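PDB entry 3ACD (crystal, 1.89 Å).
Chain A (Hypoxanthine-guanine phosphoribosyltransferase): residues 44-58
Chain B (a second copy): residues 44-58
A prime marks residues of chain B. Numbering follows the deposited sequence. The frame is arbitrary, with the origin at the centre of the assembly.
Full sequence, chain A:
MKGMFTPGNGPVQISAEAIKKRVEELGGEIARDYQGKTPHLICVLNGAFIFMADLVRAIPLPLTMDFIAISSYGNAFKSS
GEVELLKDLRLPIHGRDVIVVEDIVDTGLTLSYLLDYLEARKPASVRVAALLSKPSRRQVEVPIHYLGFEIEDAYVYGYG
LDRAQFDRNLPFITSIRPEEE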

# COMPACT_ATOMS: atom_id res chain seq x y z
N VAL A 44 5.06 -4.22 -6.45
CA VAL A 44 6.13 -3.42 -7.02
C VAL A 44 5.87 -1.96 -6.67
O VAL A 44 4.98 -1.31 -7.22
CB VAL A 44 6.20 -3.58 -8.57
CG1 VAL A 44 7.28 -2.67 -9.14
CG2 VAL A 44 6.49 -5.03 -8.93
N LEU A 45 6.65 -1.44 -5.73
CA LEU A 45 6.53 -0.06 -5.28
C LEU A 45 7.13 0.90 -6.30
O LEU A 45 8.01 0.50 -7.07
CB LEU A 45 7.24 0.12 -3.93
CG LEU A 45 6.63 -0.62 -2.74
CD1 LEU A 45 7.55 -0.50 -1.53
CD2 LEU A 45 5.26 -0.02 -2.43
N ASN A 46 6.70 2.16 -6.31
CA ASN A 46 5.68 2.69 -5.40
C ASN A 46 4.27 2.64 -5.98
O ASN A 46 3.29 2.56 -5.25
CB ASN A 46 5.99 4.16 -5.07
CG ASN A 46 7.23 4.34 -4.23
OD1 ASN A 46 7.73 5.46 -4.07
ND2 ASN A 46 7.74 3.25 -3.66
N GLY A 47 4.19 2.70 -7.31
CA GLY A 47 2.91 2.74 -8.00
C GLY A 47 1.81 1.73 -7.75
O GLY A 47 0.63 2.07 -7.87
N ALA A 48 2.15 0.49 -7.42
CA ALA A 48 1.13 -0.53 -7.22
C ALA A 48 0.58 -0.70 -5.81
O ALA A 48 -0.27 -1.56 -5.59
CB ALA A 48 1.67 -1.88 -7.71
N PHE A 49 1.00 0.14 -4.87
CA PHE A 49 0.54 -0.08 -3.50
C PHE A 49 -0.96 0.03 -3.22
O PHE A 49 -1.47 -0.67 -2.34
CB PHE A 49 1.35 0.79 -2.52
CG PHE A 49 0.76 2.14 -2.24
CD1 PHE A 49 0.02 2.36 -1.08
CD2 PHE A 49 1.00 3.22 -3.09
CE1 PHE A 49 -0.48 3.62 -0.77
CE2 PHE A 49 0.51 4.50 -2.79
CZ PHE A 49 -0.23 4.69 -1.63
N ILE A 50 -1.68 0.87 -3.97
CA ILE A 50 -3.12 0.99 -3.75
C ILE A 50 -3.84 -0.19 -4.41
O ILE A 50 -4.75 -0.79 -3.83
CB ILE A 50 -3.65 2.36 -4.27
CG1 ILE A 50 -3.02 3.48 -3.43
CG2 ILE A 50 -5.18 2.41 -4.17
CD1 ILE A 50 -3.59 4.87 -3.66
N PHE A 51 -3.41 -0.54 -5.62
CA PHE A 51 -3.96 -1.68 -6.34
C PHE A 51 -3.76 -2.91 -5.44
O PHE A 51 -4.66 -3.73 -5.26
CB PHE A 51 -3.22 -1.85 -7.67
CG PHE A 51 -3.57 -3.11 -8.43
CD1 PHE A 51 -4.89 -3.52 -8.57
CD2 PHE A 51 -2.57 -3.85 -9.06
CE1 PHE A 51 -5.22 -4.64 -9.34
CE2 PHE A 51 -2.89 -4.97 -9.83
CZ PHE A 51 -4.21 -5.37 -9.97
N MET A 52 -2.56 -3.02 -4.88
CA MET A 52 -2.23 -4.13 -3.98
C MET A 52 -3.16 -4.15 -2.77
O MET A 52 -3.73 -5.19 -2.42
CB MET A 52 -0.78 -3.99 -3.50
CG MET A 52 -0.33 -5.05 -2.51
SD MET A 52 0.16 -6.61 -3.28
CE MET A 52 1.10 -7.36 -1.92
N ALA A 53 -3.32 -3.00 -2.11
CA ALA A 53 -4.18 -2.91 -0.93
C ALA A 53 -5.61 -3.36 -1.22
O ALA A 53 -6.21 -4.08 -0.42
CB ALA A 53 -4.18 -1.47 -0.40
N ASP A 54 -6.16 -2.94 -2.35
CA ASP A 54 -7.53 -3.33 -2.69
C ASP A 54 -7.62 -4.78 -3.16
O ASP A 54 -8.55 -5.50 -2.80
CB ASP A 54 -8.09 -2.41 -3.78
CG ASP A 54 -8.29 -0.99 -3.29
OD1 ASP A 54 -8.10 -0.74 -2.08
OD2 ASP A 54 -8.64 -0.12 -4.12
N LEU A 55 -6.64 -5.20 -3.95
CA LEU A 55 -6.62 -6.56 -4.48
C LEU A 55 -6.54 -7.65 -3.40
O LEU A 55 -7.32 -8.60 -3.43
CB LEU A 55 -5.44 -6.74 -5.46
CG LEU A 55 -5.32 -8.12 -6.12
CD1 LEU A 55 -6.53 -8.37 -7.01
CD2 LEU A 55 -4.04 -8.19 -6.95
N VAL A 56 -5.61 -7.52 -2.46
CA VAL A 56 -5.48 -8.54 -1.43
C VAL A 56 -6.74 -8.69 -0.58
O VAL A 56 -7.08 -9.80 -0.16
CB VAL A 56 -4.24 -8.30 -0.51
CG1 VAL A 56 -2.97 -8.30 -1.36
CG2 VAL A 56 -4.38 -6.99 0.26
N ARG A 57 -7.44 -7.59 -0.36
CA ARG A 57 -8.67 -7.64 0.43
C ARG A 57 -9.81 -8.32 -0.33
O ARG A 57 -10.89 -8.52 0.22
CB ARG A 57 -9.09 -6.23 0.85
CG ARG A 57 -8.25 -5.69 2.01
CD ARG A 57 -8.68 -4.30 2.41
NE ARG A 57 -8.24 -3.28 1.46
CZ ARG A 57 -8.42 -1.97 1.65
NH1 ARG A 57 -9.02 -1.54 2.75
NH2 ARG A 57 -7.98 -1.09 0.75
N ALA A 58 -9.55 -8.67 -1.59
CA ALA A 58 -10.54 -9.36 -2.41
C ALA A 58 -10.08 -10.78 -2.72
O ALA A 58 -10.62 -11.45 -3.60
CB ALA A 58 -10.77 -8.59 -3.71
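Chain B 44-58: VLNGAFIFMADLVRA

The centre of the contact is a pair of alanines. Ala53 and Ala53′ both direct their CA-to-CB bonds toward the opposing stretch, and their methyl groups meet at 3.5 Å (Ala53 CB to Ala53′ CB), across the exact two-fold axis that relates the copies. Chain B therefore repeats the backbone of chain A: a strand that begins earlier in the chain and includes Val44′, a cis peptide bond before Asn46′, a type I turn from Asn46′ to Phe49′, then a helix over 49-56. The two helices cross at -109°, their N-to-C directions thus 109° apart, and their axes approach to 8.9 Å. The backbone register places Ile50 CA 5.1 Å from Ala53′ CA, with the symmetric pair at the same separation. Such proximity is compatible with the small alanine side chain, against which Ile50 CG1 packs at 4.0 Å from Ala53′ CB.

Around this point the aromatic rings close the apolar layer. The CA-to-CB bond of Phe49 points sideways, but with chi1 at 92°, between the standard wells, the end of its side chain comes nearer to chain B. Its CE1 lies 3.6 Å from Met52′ CG and 3.7 Å from Ala53′ CA, both oblique to the ring, whereas Phe49′ O lies at the ring edge, 4.0 Å from Phe49 CD1. By symmetry Phe49′ packs in the same way on Met52 and Ala53. Val56′ extends the layer, its CG2 standing 4.1 Å from Ile50 CD1. Beyond the N-terminal ends of the helices, Leu45 CD1 and Leu45′ CD1 touch at 3.6 Å, a separate apolar contact between the two leucine side chains.

Toward the C-terminal ends the contact becomes polar. Ile50 CG2 lies over one face of the Arg57′ guanidinium, 3.4 Å from Arg57′ CZ, while the carboxylate of Asp54 meets that group at its edge. Two hydrogen bonds make this salt bridge bidentate: Arg57′ NH1 to Asp54 OD2 at 2.8 Å, with an N-H...acceptor angle of 160°, and Arg57′ NH2 to Asp54 OD1 at 2.9 Å and 167°. Within chain B, Arg57′ NE donates to Ala53′ O at 2.9 Å, leaving NH1 and NH2 to reach across, and Arg57′ NH2 also makes a weak bond to Asp54′ OD1 at 2.9 Å and 122°. The symmetric set completes a four-residue charged cluster. In it Arg57 NH2 and Arg57′ NH2 come within 3.8 Å, and Asp54 OD1 and Asp54′ OD1 within 4.4 Å; the alternating opposite charges offset both like-charge approaches. In all, the two stretches bury 651 Å².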

# COMPACT_ATOMS: atom_id res chain seq x y z
N VAL B 44 5.07 3.60 6.81
CA VAL B 44 5.99 2.68 7.45
C VAL B 44 5.58 1.25 7.07
O VAL B 44 4.58 0.73 7.56
CB VAL B 44 5.97 2.83 9.00
CG1 VAL B 44 6.90 1.81 9.64
CG2 VAL B 44 6.41 4.24 9.38
N LEU B 45 6.36 0.64 6.19
CA LEU B 45 6.10 -0.72 5.72
C LEU B 45 6.51 -1.74 6.79
O LEU B 45 7.37 -1.45 7.61
CB LEU B 45 6.88 -0.98 4.43
CG LEU B 45 6.45 -0.19 3.20
CD1 LEU B 45 7.43 -0.42 2.06
CD2 LEU B 45 5.04 -0.61 2.80
N ASN B 46 5.92 -2.93 6.76
CA ASN B 46 4.92 -3.34 5.77
C ASN B 46 3.49 -3.12 6.26
O ASN B 46 2.58 -2.92 5.46
CB ASN B 46 5.06 -4.83 5.46
CG ASN B 46 6.34 -5.17 4.71
OD1 ASN B 46 6.70 -6.34 4.58
ND2 ASN B 46 7.01 -4.16 4.18
N GLY B 47 3.31 -3.16 7.57
CA GLY B 47 1.98 -3.04 8.17
C GLY B 47 1.03 -1.90 7.85
O GLY B 47 -0.18 -2.09 7.88
N ALA B 48 1.55 -0.72 7.55
CA ALA B 48 0.68 0.42 7.29
C ALA B 48 0.25 0.64 5.84
O ALA B 48 -0.47 1.61 5.56
CB ALA B 48 1.34 1.69 7.82
N PHE B 49 0.63 -0.24 4.92
CA PHE B 49 0.30 0.02 3.53
C PHE B 49 -1.18 0.10 3.15
O PHE B 49 -1.53 0.85 2.23
CB PHE B 49 1.07 -0.94 2.61
CG PHE B 49 0.34 -2.21 2.28
CD1 PHE B 49 -0.35 -2.34 1.07
CD2 PHE B 49 0.38 -3.30 3.14
CE1 PHE B 49 -0.97 -3.53 0.72
CE2 PHE B 49 -0.24 -4.51 2.80
CZ PHE B 49 -0.92 -4.62 1.59
N ILE B 50 -2.05 -0.64 3.83
CA ILE B 50 -3.48 -0.58 3.51
C ILE B 50 -4.09 0.68 4.13
O ILE B 50 -4.88 1.38 3.49
CB ILE B 50 -4.21 -1.87 3.99
CG1 ILE B 50 -3.66 -3.07 3.19
CG2 ILE B 50 -5.71 -1.74 3.79
CD1 ILE B 50 -4.40 -4.38 3.38
N PHE B 51 -3.71 0.98 5.37
CA PHE B 51 -4.16 2.18 6.05
C PHE B 51 -3.75 3.37 5.18
O PHE B 51 -4.53 4.29 4.93
CB PHE B 51 -3.50 2.26 7.43
CG PHE B 51 -3.75 3.56 8.17
CD1 PHE B 51 -5.02 4.12 8.22
CD2 PHE B 51 -2.72 4.17 8.87
CE1 PHE B 51 -5.25 5.29 8.97
CE2 PHE B 51 -2.94 5.33 9.62
CZ PHE B 51 -4.22 5.89 9.67
N MET B 52 -2.51 3.33 4.70
CA MET B 52 -1.98 4.39 3.83
C MET B 52 -2.82 4.52 2.55
O MET B 52 -3.23 5.62 2.18
CB MET B 52 -0.53 4.07 3.45
CG MET B 52 0.11 5.07 2.50
SD MET B 52 0.73 6.56 3.31
CE MET B 52 1.86 7.18 2.03
N ALA B 53 -3.07 3.40 1.89
CA ALA B 53 -3.85 3.40 0.65
C ALA B 53 -5.23 4.02 0.83
O ALA B 53 -5.68 4.81 -0.00
CB ALA B 53 -3.99 1.97 0.11
N ASP B 54 -5.91 3.68 1.92
CA ASP B 54 -7.24 4.24 2.17
C ASP B 54 -7.18 5.69 2.64
O ASP B 54 -7.99 6.51 2.22
CB ASP B 54 -7.98 3.39 3.21
CG ASP B 54 -8.32 2.01 2.70
OD1 ASP B 54 -8.08 1.73 1.51
OD2 ASP B 54 -8.83 1.19 3.50
N LEU B 55 -6.22 5.99 3.50
CA LEU B 55 -6.07 7.34 4.03
C LEU B 55 -5.78 8.40 2.97
O LEU B 55 -6.44 9.45 2.94
CB LEU B 55 -4.95 7.38 5.09
CG LEU B 55 -4.71 8.73 5.77
CD1 LEU B 55 -5.93 9.13 6.57
CD2 LEU B 55 -3.49 8.66 6.69
N VAL B 56 -4.81 8.16 2.09
CA VAL B 56 -4.48 9.15 1.08
C VAL B 56 -5.65 9.45 0.15
O VAL B 56 -5.82 10.59 -0.29
CB VAL B 56 -3.22 8.76 0.25
CG1 VAL B 56 -2.02 8.61 1.18
CG2 VAL B 56 -3.47 7.47 -0.54
N ARG B 57 -6.47 8.45 -0.14
CA ARG B 57 -7.62 8.64 -1.01
C ARG B 57 -8.71 9.46 -0.33
O ARG B 57 -9.73 9.79 -0.95
CB ARG B 57 -8.17 7.29 -1.46
CG ARG B 57 -7.33 6.65 -2.56
CD ARG B 57 -7.90 5.31 -3.00
NE ARG B 57 -7.66 4.25 -2.02
CZ ARG B 57 -7.97 2.98 -2.23
NH1 ARG B 57 -8.54 2.62 -3.37
NH2 ARG B 57 -7.71 2.06 -1.30
N ALA B 58 -8.50 9.78 0.95
CA ALA B 58 -9.46 10.59 1.71
C ALA B 58 -8.86 11.95 2.05
O ALA B 58 -9.37 12.67 2.90
CB ALA B 58 -9.87 9.86 2.98